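Local coordinates for SIR4-interacting protein SIF2 (PDB 1R5M) that antagonizes telomeric silencing in yeast and acts as a WD-repeat subunit of the Set3 histone-deacetylase corepressor complex, at residues A[49-53]-A[398-402]; A[241-247]-A[272-278]; A[293-298]-A[333-338]; A[357-362]-A[379-383]. All coordinates share one frame; numbering follows the deposited sequence.

Interaction 1 of 4, residues A[49-53]-A[398-402]. With SO4 (sulfate ion), chain C.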
# COMPACT_ATOMS: atom_id res chain seq x y z
N VAL A 49 -9.21 -10.59 -1.48
CA VAL A 49 -8.65 -10.13 -0.21
C VAL A 49 -8.02 -8.75 -0.40
O VAL A 49 -8.22 -7.85 0.42
CB VAL A 49 -7.60 -11.13 0.30
CG1 VAL A 49 -6.97 -10.61 1.58
CG2 VAL A 49 -8.25 -12.48 0.55
N SER A 50 -7.26 -8.61 -1.48
CA SER A 50 -6.61 -7.35 -1.82
C SER A 50 -6.27 -7.42 -3.30
O SER A 50 -6.38 -8.48 -3.91
CB SER A 50 -5.34 -7.15 -1.00
OG SER A 50 -4.33 -8.06 -1.39
N SER A 51 -5.85 -6.31 -3.87
CA SER A 51 -5.49 -6.30 -5.28
C SER A 51 -4.52 -5.18 -5.58
O SER A 51 -4.34 -4.27 -4.78
CB SER A 51 -6.75 -6.16 -6.16
OG SER A 51 -7.33 -4.87 -6.03
N THR A 52 -3.86 -5.28 -6.73
CA THR A 52 -2.92 -4.26 -7.15
C THR A 52 -2.82 -4.30 -8.67
O THR A 52 -2.63 -5.36 -9.28
CB THR A 52 -1.53 -4.48 -6.48
OG1 THR A 52 -0.62 -3.47 -6.94
CG2 THR A 52 -0.98 -5.86 -6.79
N TRP A 53 -2.99 -3.14 -9.29
CA TRP A 53 -2.93 -3.03 -10.75
C TRP A 53 -1.50 -2.95 -11.25
O TRP A 53 -0.61 -2.49 -10.55
CB TRP A 53 -3.69 -1.79 -11.22
CG TRP A 53 -5.16 -1.82 -10.94
CD1 TRP A 53 -5.78 -1.53 -9.76
CD2 TRP A 53 -6.20 -2.14 -11.87
NE1 TRP A 53 -7.14 -1.64 -9.90
CE2 TRP A 53 -7.43 -2.02 -11.18
CE3 TRP A 53 -6.22 -2.53 -13.22
CZ2 TRP A 53 -8.66 -2.26 -11.80
CZ3 TRP A 53 -7.45 -2.77 -13.83
CH2 TRP A 53 -8.65 -2.64 -13.12
N PHE A 398 -11.74 -3.75 2.81
CA PHE A 398 -10.42 -3.91 3.42
C PHE A 398 -9.28 -3.34 2.58
O PHE A 398 -8.19 -3.06 3.10
CB PHE A 398 -10.13 -5.39 3.66
CG PHE A 398 -10.83 -5.98 4.86
CD1 PHE A 398 -10.68 -7.33 5.16
CD2 PHE A 398 -11.61 -5.19 5.70
CE1 PHE A 398 -11.29 -7.89 6.27
CE2 PHE A 398 -12.23 -5.74 6.82
CZ PHE A 398 -12.06 -7.09 7.11
N ASP A 399 -9.52 -3.17 1.29
CA ASP A 399 -8.47 -2.68 0.41
C ASP A 399 -9.04 -2.09 -0.87
O ASP A 399 -10.16 -2.40 -1.27
CB ASP A 399 -7.54 -3.85 0.06
CG ASP A 399 -6.44 -3.46 -0.91
OD1 ASP A 399 -6.46 -3.92 -2.08
OD2 ASP A 399 -5.55 -2.68 -0.51
N LEU A 400 -8.27 -1.20 -1.48
CA LEU A 400 -8.66 -0.60 -2.75
C LEU A 400 -7.38 -0.31 -3.51
O LEU A 400 -6.31 -0.16 -2.91
CB LEU A 400 -9.49 0.67 -2.53
CG LEU A 400 -8.93 1.94 -1.91
CD1 LEU A 400 -10.06 2.97 -1.79
CD2 LEU A 400 -8.35 1.64 -0.53
N SER A 401 -7.47 -0.28 -4.83
CA SER A 401 -6.30 -0.01 -5.65
C SER A 401 -6.67 0.69 -6.95
O SER A 401 -7.71 0.40 -7.54
CB SER A 401 -5.58 -1.32 -5.97
OG SER A 401 -6.42 -2.19 -6.71
N TRP A 402 -5.81 1.61 -7.37
CA TRP A 402 -5.99 2.37 -8.61
C TRP A 402 -5.26 1.74 -9.78
O TRP A 402 -4.14 1.25 -9.62
CB TRP A 402 -5.38 3.77 -8.50
CG TRP A 402 -6.03 4.76 -7.60
CD1 TRP A 402 -5.72 5.02 -6.30
CD2 TRP A 402 -7.00 5.74 -7.99
NE1 TRP A 402 -6.43 6.11 -5.85
CE2 TRP A 402 -7.22 6.57 -6.87
CE3 TRP A 402 -7.69 5.99 -9.18
CZ2 TRP A 402 -8.12 7.64 -6.91
CZ3 TRP A 402 -8.58 7.06 -9.22
CH2 TRP A 402 -8.78 7.87 -8.09
S SO4 C . -1.34 -0.59 -4.59
O1 SO4 C . -0.49 0.55 -4.16
O2 SO4 C . -1.01 -1.78 -3.80
O3 SO4 C . -2.76 -0.24 -4.38
O4 SO4 C . -1.09 -0.87 -6.01
O HOH W 1 -8.49 -4.10 -3.84
O HOH W 2 -3.83 -2.35 -2.73
O HOH W 3 -2.70 -0.44 -8.11
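Direct polar bonds between Ser-51, Asp-399 and Ser-401 carry this contact. Ser-51 N donates to Asp-399 OD1 at 3.0 Å, bending to 156° at the hydrogen and meeting the oxygen on its anti side, 33° out of the carboxylate plane. With CG anti to the backbone N, Asp-399 reaches across to strand 50-53, while its OD2 forms a salt bridge with Arg-337. Two residues further along the strand, Ser-401 OG gives its proton to Ser-51 OG at 2.9 Å, and Ser-51 OG is also bonded to Ser-410 OG.

Water adds a second set of bridges. Water 1 accepts from Ser-51 OG at 2.6 Å and donates to Asp-399 OD1. Water 3 links Trp-53 N to Trp-402 O and to a sulfate, probably from the crystallisation liquor, whose O4 takes a bond from Thr-52 OG1 at 2.8 Å.

The aromatic part is weaker: the Trp-53 ring turns its edge to Ser-401 O, NE1 lying 3.2 Å from that oxygen in a sharply bent, weak bond. An alanine in place of Asp-399 would probably leave Ser-51 N and the Arg-337 guanidinium without their carboxylate mate.

The two strands run parallel, 8° apart with axes 6.1 Å from each other, and side chains and waters join them without any backbone-to-backbone bond, as for innermost strands of adjacent blades, here WD 8 and WD 1, in a closed beta propeller.

Interaction 2 of 4, residues A[241-247]-A[272-278]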
# COMPACT_ATOMS: atom_id res chain seq x y z
N GLY A 241 22.14 3.66 10.38
CA GLY A 241 21.56 4.75 11.13
C GLY A 241 20.22 4.39 11.74
O GLY A 241 19.65 3.35 11.42
N LYS A 242 19.73 5.25 12.62
CA LYS A 242 18.44 5.02 13.26
C LYS A 242 17.67 6.33 13.32
O LYS A 242 18.19 7.36 13.76
CB LYS A 242 18.65 4.45 14.67
CG LYS A 242 19.37 3.11 14.68
CD LYS A 242 19.52 2.55 16.09
CE LYS A 242 20.26 1.22 16.07
NZ LYS A 242 20.42 0.65 17.44
N LEU A 243 16.43 6.29 12.85
CA LEU A 243 15.56 7.45 12.84
C LEU A 243 14.67 7.36 14.07
O LEU A 243 13.76 6.53 14.14
CB LEU A 243 14.73 7.46 11.55
CG LEU A 243 15.57 7.26 10.28
CD1 LEU A 243 14.67 7.30 9.05
CD2 LEU A 243 16.65 8.33 10.18
N ILE A 244 14.96 8.21 15.06
CA ILE A 244 14.21 8.21 16.31
C ILE A 244 13.23 9.37 16.40
O ILE A 244 13.58 10.52 16.13
CB ILE A 244 15.18 8.30 17.52
CG1 ILE A 244 16.22 7.17 17.44
CG2 ILE A 244 14.40 8.21 18.82
CD1 ILE A 244 15.63 5.78 17.46
N GLY A 245 12.00 9.06 16.79
CA GLY A 245 10.99 10.10 16.91
C GLY A 245 9.60 9.57 17.23
O GLY A 245 8.92 10.09 18.11
N HIS A 246 9.16 8.54 16.50
CA HIS A 246 7.84 7.98 16.73
C HIS A 246 7.73 7.26 18.08
O HIS A 246 8.72 6.75 18.60
CB HIS A 246 7.47 7.01 15.61
CG HIS A 246 7.09 7.69 14.33
ND1 HIS A 246 6.02 8.54 14.23
CD2 HIS A 246 7.64 7.62 13.09
CE1 HIS A 246 5.91 8.97 12.98
NE2 HIS A 246 6.88 8.43 12.27
N HIS A 247 6.52 7.24 18.63
CA HIS A 247 6.28 6.59 19.92
C HIS A 247 5.35 5.39 19.80
O HIS A 247 4.82 4.90 20.79
CB HIS A 247 5.66 7.59 20.91
CG HIS A 247 6.42 8.87 21.04
ND1 HIS A 247 6.45 9.82 20.05
CD2 HIS A 247 7.18 9.36 22.05
CE1 HIS A 247 7.19 10.84 20.44
NE2 HIS A 247 7.65 10.58 21.65
N ARG A 272 5.92 11.80 10.07
CA ARG A 272 7.23 12.42 10.18
C ARG A 272 7.88 12.38 8.80
O ARG A 272 7.60 11.49 7.99
CB ARG A 272 8.10 11.71 11.22
CG ARG A 272 7.79 12.15 12.66
CD ARG A 272 8.65 11.42 13.69
NE ARG A 272 8.29 11.76 15.07
CZ ARG A 272 8.80 12.78 15.76
NH1 ARG A 272 9.70 13.58 15.21
NH2 ARG A 272 8.40 12.99 17.01
N ILE A 273 8.70 13.39 8.52
CA ILE A 273 9.41 13.50 7.25
C ILE A 273 10.88 13.44 7.63
O ILE A 273 11.33 14.20 8.49
CB ILE A 273 9.12 14.85 6.55
CG1 ILE A 273 7.61 15.02 6.31
CG2 ILE A 273 9.87 14.92 5.23
CD1 ILE A 273 6.99 13.98 5.40
N TRP A 274 11.64 12.56 6.99
CA TRP A 274 13.06 12.41 7.32
C TRP A 274 13.99 12.72 6.17
O TRP A 274 13.79 12.28 5.03
CB TRP A 274 13.35 10.98 7.79
CG TRP A 274 12.38 10.44 8.79
CD1 TRP A 274 11.15 9.91 8.53
CD2 TRP A 274 12.56 10.37 10.21
NE1 TRP A 274 10.55 9.51 9.70
CE2 TRP A 274 11.39 9.78 10.74
CE3 TRP A 274 13.59 10.75 11.08
CZ2 TRP A 274 11.23 9.56 12.11
CZ3 TRP A 274 13.43 10.52 12.45
CH2 TRP A 274 12.25 9.93 12.95
N HIS A 275 15.04 13.48 6.48
CA HIS A 275 16.06 13.86 5.51
C HIS A 275 17.38 13.19 5.86
O HIS A 275 18.06 12.64 4.99
CB HIS A 275 16.26 15.37 5.50
CG HIS A 275 17.58 15.80 4.94
ND1 HIS A 275 17.89 15.70 3.60
CD2 HIS A 275 18.68 16.30 5.55
CE1 HIS A 275 19.12 16.13 3.41
NE2 HIS A 275 19.62 16.50 4.57
N GLY A 276 17.75 13.26 7.14
CA GLY A 276 19.00 12.67 7.59
C GLY A 276 18.98 11.16 7.64
O GLY A 276 17.93 10.55 7.82
N GLY A 277 20.15 10.55 7.47
CA GLY A 277 20.23 9.10 7.50
C GLY A 277 20.34 8.59 8.92
O GLY A 277 20.48 7.39 9.17
N ASN A 278 20.28 9.52 9.87
CA ASN A 278 20.38 9.20 11.28
C ASN A 278 20.00 10.44 12.09
O ASN A 278 20.32 11.56 11.70
CB ASN A 278 21.80 8.75 11.61
CG ASN A 278 22.04 8.61 13.10
OD1 ASN A 278 22.41 9.57 13.78
ND2 ASN A 278 21.81 7.41 13.62
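His-246 NE2 and Trp-274 NE1 both hydrogen-bond to one oxygen, Ser-264 OG, so a single hydroxyl helps to set the rotation of both rings. The imidazole is held at its other nitrogen too, where ND1 bonds to Asp-268 OD2. The rings themselves approach at His-246 CD2 and Trp-274 CZ2, 4.2 Å apart.

Arg-272 closes over the imidazole with its aliphatic part: CD lies 3.7 Å from the centroid of the His-246 ring, only 10° off the normal, a CH-pi contact. The rest of the side chain runs out straight, which carries the guanidinium past the ring, nearly perpendicular to it (87°), to Ser-281 OG at NH1. One guanidinium face is covered by Gly-245 CA; a beta carbon there would clash with Arg-272 NE.

Aspartate, histidine, serine and tryptophan joined in this way make the hydrogen-bonded tetrad of a WD40 blade, and Gly-245 with His-246 forms the GH dipeptide of the WD 5 repeat.

The outermost strand of the preceding blade packs against the indole. Leu-243 CB sits over the Trp-274 face in a CH-pi contact, 3.6 Å from the centroid of the six-membered ring and displaced toward its rim. From there CD2 continues to Gly-276 O at 3.5 Å. At the far end the backbones close up, Gly-241 CA making a CA-H...O contact of 3.5 Å with Gly-277 O, nearly straight at 162°.

Interaction 3 of 4, residues A[293-298]-A[333-338]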
# COMPACT_ATOMS: atom_id res chain seq x y z
N VAL A 293 -3.77 5.07 9.14
CA VAL A 293 -3.80 3.82 8.38
C VAL A 293 -3.07 3.86 7.05
O VAL A 293 -2.54 2.84 6.60
CB VAL A 293 -5.25 3.34 8.16
CG1 VAL A 293 -5.94 3.13 9.50
CG2 VAL A 293 -6.02 4.36 7.33
N SER A 294 -3.02 5.03 6.42
CA SER A 294 -2.35 5.17 5.13
C SER A 294 -1.84 6.59 4.97
O SER A 294 -2.39 7.53 5.54
CB SER A 294 -3.30 4.87 3.97
OG SER A 294 -3.96 3.62 4.12
N ALA A 295 -0.77 6.75 4.19
CA ALA A 295 -0.20 8.07 3.91
C ALA A 295 0.59 7.99 2.61
O ALA A 295 1.19 6.96 2.30
CB ALA A 295 0.71 8.52 5.05
N SER A 296 0.57 9.08 1.85
CA SER A 296 1.25 9.13 0.56
C SER A 296 1.82 10.51 0.28
O SER A 296 1.37 11.52 0.84
CB SER A 296 0.29 8.81 -0.59
OG SER A 296 -0.25 7.51 -0.51
N TRP A 297 2.79 10.54 -0.62
CA TRP A 297 3.36 11.80 -1.05
C TRP A 297 2.39 12.36 -2.08
O TRP A 297 1.77 11.60 -2.83
CB TRP A 297 4.72 11.58 -1.73
CG TRP A 297 5.83 11.42 -0.78
CD1 TRP A 297 6.39 10.25 -0.36
CD2 TRP A 297 6.51 12.47 -0.10
NE1 TRP A 297 7.37 10.51 0.57
CE2 TRP A 297 7.47 11.86 0.74
CE3 TRP A 297 6.40 13.86 -0.10
CZ2 TRP A 297 8.32 12.61 1.57
CZ3 TRP A 297 7.25 14.61 0.72
CH2 TRP A 297 8.19 13.97 1.55
N VAL A 298 2.26 13.67 -2.10
CA VAL A 298 1.42 14.35 -3.07
C VAL A 298 2.42 15.32 -3.69
O VAL A 298 2.64 16.42 -3.19
CB VAL A 298 0.27 15.13 -2.41
CG1 VAL A 298 -0.53 15.88 -3.46
CG2 VAL A 298 -0.64 14.17 -1.64
N ILE A 333 -11.58 5.26 8.72
CA ILE A 333 -11.13 4.98 7.37
C ILE A 333 -10.18 3.79 7.52
O ILE A 333 -9.31 3.80 8.39
CB ILE A 333 -10.38 6.18 6.76
CG1 ILE A 333 -11.38 7.30 6.46
CG2 ILE A 333 -9.63 5.75 5.50
CD1 ILE A 333 -10.76 8.59 5.96
N PHE A 334 -10.37 2.78 6.68
CA PHE A 334 -9.54 1.58 6.73
C PHE A 334 -8.36 1.59 5.77
O PHE A 334 -7.37 0.88 5.99
CB PHE A 334 -10.39 0.34 6.46
CG PHE A 334 -11.27 -0.08 7.61
CD1 PHE A 334 -12.08 -1.20 7.50
CD2 PHE A 334 -11.28 0.65 8.79
CE1 PHE A 334 -12.89 -1.60 8.56
CE2 PHE A 334 -12.10 0.26 9.86
CZ PHE A 334 -12.90 -0.87 9.74
N ALA A 335 -8.46 2.38 4.71
CA ALA A 335 -7.37 2.45 3.74
C ALA A 335 -7.52 3.66 2.83
O ALA A 335 -8.63 4.11 2.56
CB ALA A 335 -7.34 1.18 2.90
N GLY A 336 -6.38 4.17 2.37
CA GLY A 336 -6.36 5.32 1.48
C GLY A 336 -5.30 5.08 0.42
O GLY A 336 -4.23 4.53 0.72
N ARG A 337 -5.58 5.49 -0.82
CA ARG A 337 -4.64 5.31 -1.93
C ARG A 337 -4.59 6.53 -2.83
O ARG A 337 -5.64 7.06 -3.21
CB ARG A 337 -5.06 4.11 -2.79
CG ARG A 337 -5.27 2.82 -2.03
CD ARG A 337 -3.97 2.10 -1.75
NE ARG A 337 -4.23 0.85 -1.04
CZ ARG A 337 -4.12 0.69 0.28
NH1 ARG A 337 -3.75 1.70 1.05
NH2 ARG A 337 -4.42 -0.48 0.83
N ILE A 338 -3.39 6.96 -3.17
CA ILE A 338 -3.24 8.12 -4.06
C ILE A 338 -3.17 7.62 -5.50
O ILE A 338 -2.61 6.55 -5.77
CB ILE A 338 -1.95 8.91 -3.72
CG1 ILE A 338 -1.94 10.25 -4.47
CG2 ILE A 338 -0.71 8.10 -4.09
CD1 ILE A 338 -2.88 11.28 -3.91
O HOH W 4 -4.58 0.44 5.45
O HOH W 5 -2.29 1.54 3.59
O HOH W 6 -2.08 6.62 1.21
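Ser-294 and Gly-336 form the close-set middle of the contact: Gly-336 N donates to Ser-294 OG at 3.0 Å, with 147° at the hydrogen. The hydroxyl reaches the amide because OG stands beside its own backbone N, anti to the carbonyl carbon (chi1 -52°). Toward one end Val-293 CG2 presses on Ile-333 O at 3.5 Å, and that buried carbonyl oxygen has no polar partner in the model. Toward the other, Ile-338 lays CG2 alongside Ser-296, 3.7 Å from OG, while its CD1 meets Val-298 CG2 less closely.

These are the inner strands of the adjacent WD 6 and WD 7 propeller blades, parallel to within 16° and 5.6 Å apart at their axes. Val-293 and Ser-294 both face Cys-306 of strand 302-307, a classic beta bulge.

The other side is wet. Water 5 joins Ser-294 OG to Arg-337 NH1, the latter 2.9 Å away, and water 6 joins Ser-296 OG to Gly-336 O. Water 4 donates to Phe-334 O but holds Val-293 O only weakly. Arg-337, bent at chi2, also turns NH1 back onto Gly-336 O, approaching from above the carbonyl plane, while NH2 reaches on to Asp-399 of the next blade.

Interaction 4 of 4, residues A[357-362]-A[379-383]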
# COMPACT_ATOMS: atom_id res chain seq x y z
N TYR A 357 -11.29 11.94 -3.30
CA TYR A 357 -11.06 13.37 -3.09
C TYR A 357 -10.21 13.96 -4.20
O TYR A 357 -9.30 13.31 -4.72
CB TYR A 357 -10.39 13.58 -1.73
CG TYR A 357 -11.31 13.27 -0.58
CD1 TYR A 357 -12.26 14.19 -0.15
CD2 TYR A 357 -11.28 12.02 0.05
CE1 TYR A 357 -13.17 13.88 0.86
CE2 TYR A 357 -12.17 11.70 1.06
CZ TYR A 357 -13.12 12.63 1.46
OH TYR A 357 -14.03 12.31 2.44
N ASP A 358 -10.52 15.20 -4.57
CA ASP A 358 -9.81 15.88 -5.64
C ASP A 358 -8.78 16.84 -5.06
O ASP A 358 -9.11 17.73 -4.29
CB ASP A 358 -10.82 16.63 -6.51
CG ASP A 358 -10.17 17.32 -7.70
OD1 ASP A 358 -9.06 16.91 -8.10
OD2 ASP A 358 -10.79 18.26 -8.24
N LEU A 359 -7.52 16.63 -5.44
CA LEU A 359 -6.42 17.45 -4.96
C LEU A 359 -5.94 18.43 -6.02
O LEU A 359 -5.06 19.25 -5.75
CB LEU A 359 -5.25 16.55 -4.54
CG LEU A 359 -5.56 15.34 -3.65
CD1 LEU A 359 -4.26 14.58 -3.37
CD2 LEU A 359 -6.20 15.80 -2.35
N LYS A 360 -6.51 18.35 -7.22
CA LYS A 360 -6.10 19.20 -8.33
C LYS A 360 -5.92 20.68 -8.01
O LYS A 360 -4.83 21.23 -8.20
CB LYS A 360 -7.09 19.06 -9.50
CG LYS A 360 -6.67 19.81 -10.75
CD LYS A 360 -7.59 19.53 -11.92
CE LYS A 360 -7.12 20.25 -13.18
NZ LYS A 360 -7.99 19.95 -14.35
N LYS A 361 -6.98 21.34 -7.55
CA LYS A 361 -6.88 22.76 -7.23
C LYS A 361 -5.90 23.03 -6.09
O LYS A 361 -5.17 24.02 -6.11
CB LYS A 361 -8.26 23.32 -6.89
CG LYS A 361 -9.29 23.09 -8.00
CD LYS A 361 -8.74 23.54 -9.35
CE LYS A 361 -9.67 23.15 -10.49
NZ LYS A 361 -9.09 23.49 -11.82
N LEU A 362 -5.89 22.13 -5.11
CA LEU A 362 -4.98 22.28 -3.98
C LEU A 362 -3.53 22.15 -4.43
O LEU A 362 -2.62 22.67 -3.77
CB LEU A 362 -5.31 21.22 -2.91
CG LEU A 362 -6.59 21.49 -2.11
CD1 LEU A 362 -7.04 20.23 -1.40
CD2 LEU A 362 -6.34 22.62 -1.12
N PRO A 379 -7.20 25.15 7.12
CA PRO A 379 -8.51 24.57 7.42
C PRO A 379 -9.40 24.45 6.18
O PRO A 379 -10.62 24.33 6.29
CB PRO A 379 -9.08 25.54 8.45
CG PRO A 379 -7.85 25.94 9.21
CD PRO A 379 -6.86 26.21 8.09
N LEU A 380 -8.78 24.47 5.01
CA LEU A 380 -9.51 24.35 3.75
C LEU A 380 -10.09 22.94 3.66
O LEU A 380 -9.53 21.99 4.21
CB LEU A 380 -8.58 24.59 2.56
CG LEU A 380 -7.90 25.96 2.45
CD1 LEU A 380 -6.94 25.96 1.27
CD2 LEU A 380 -8.95 27.04 2.29
N PRO A 381 -11.24 22.79 2.98
CA PRO A 381 -11.80 21.44 2.87
C PRO A 381 -11.21 20.74 1.65
O PRO A 381 -10.76 21.40 0.72
CB PRO A 381 -13.29 21.72 2.71
CG PRO A 381 -13.28 22.96 1.86
CD PRO A 381 -12.19 23.80 2.51
N ILE A 382 -11.17 19.41 1.67
CA ILE A 382 -10.66 18.69 0.51
C ILE A 382 -11.90 18.34 -0.30
O ILE A 382 -12.76 17.59 0.16
CB ILE A 382 -9.93 17.39 0.90
CG1 ILE A 382 -8.77 17.70 1.86
CG2 ILE A 382 -9.37 16.72 -0.35
CD1 ILE A 382 -8.02 16.47 2.34
N PRO A 383 -12.02 18.89 -1.52
CA PRO A 383 -13.18 18.64 -2.39
C PRO A 383 -13.50 17.16 -2.60
O PRO A 383 -12.62 16.37 -2.91
CB PRO A 383 -12.79 19.32 -3.70
CG PRO A 383 -11.90 20.44 -3.24
CD PRO A 383 -11.04 19.76 -2.20
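In the outer half of the WD 7 propeller blade, strand 354-358 pairs antiparallel with strand 380-388, and Asp-358 N donates to Pro-383 O at 2.9 Å. The bond is nearly straight (169°), with the donor tilted 20° from the carbonyl plane. The same oxygen lies 3.4 Å from Tyr-357 CA, a CA-H...O contact.

The side chains of Tyr-357 and Ile-382 meet roughly perpendicular, with CB of the tyrosine 3.6 Å from CG2 of the isoleucine. The ring meets the opposite backbone with its edge, CD1 lying 3.5 Å from Ile-382 O, an oxygen that also bonds to Ser-326 OG of the preceding blade. A serine in place of Tyr-357 keeps CB but lacks the ring, and would probably open a gap where CD1 lies against Ile-382 O and CG2.

Past the strand comes a short helix, 360-363, and Asp-358 caps its start: with CG anti to the backbone N (chi1 -177°), the carboxylate reaches Lys-360 N, whose bond OD1 accepts at 3.1 Å from above the carboxylate plane; OD1 also forms a salt bridge with Lys-344 NZ. The turn brings two leucines back over the partner strand. Leu-359 CD2 runs alongside Ile-382 CG2, 3.9 Å away. Leu-362 divides its methyls, CD1 resting 4.1 Å from Pro-383 CD and CD2 passing Leu-380 CD1, the two side chains pointing opposite ways.

Interactions 1 and 3 lie near the middle of the eight-bladed propeller, their centres about 12 Å apart, and each joins inner strands of neighbouring blades; Arg-337 ties them directly through Asp-399 and Trp-402. Interactions 2 and 4 lie further out, their centres about 21 and 22 Å from the chain centre and about 29 Å from each other. Interaction 3 touches both, through Trp-297 on Ile-273 and through Ile-338 and Val-298 on Leu-359. Along the chain, 2, 3 and 4 follow in series inside the loop that interaction 1 closes. Strand 37-44 pairs with 419-422, so the first strand completes the last blade, and interaction 1 seals the ring beside this closure.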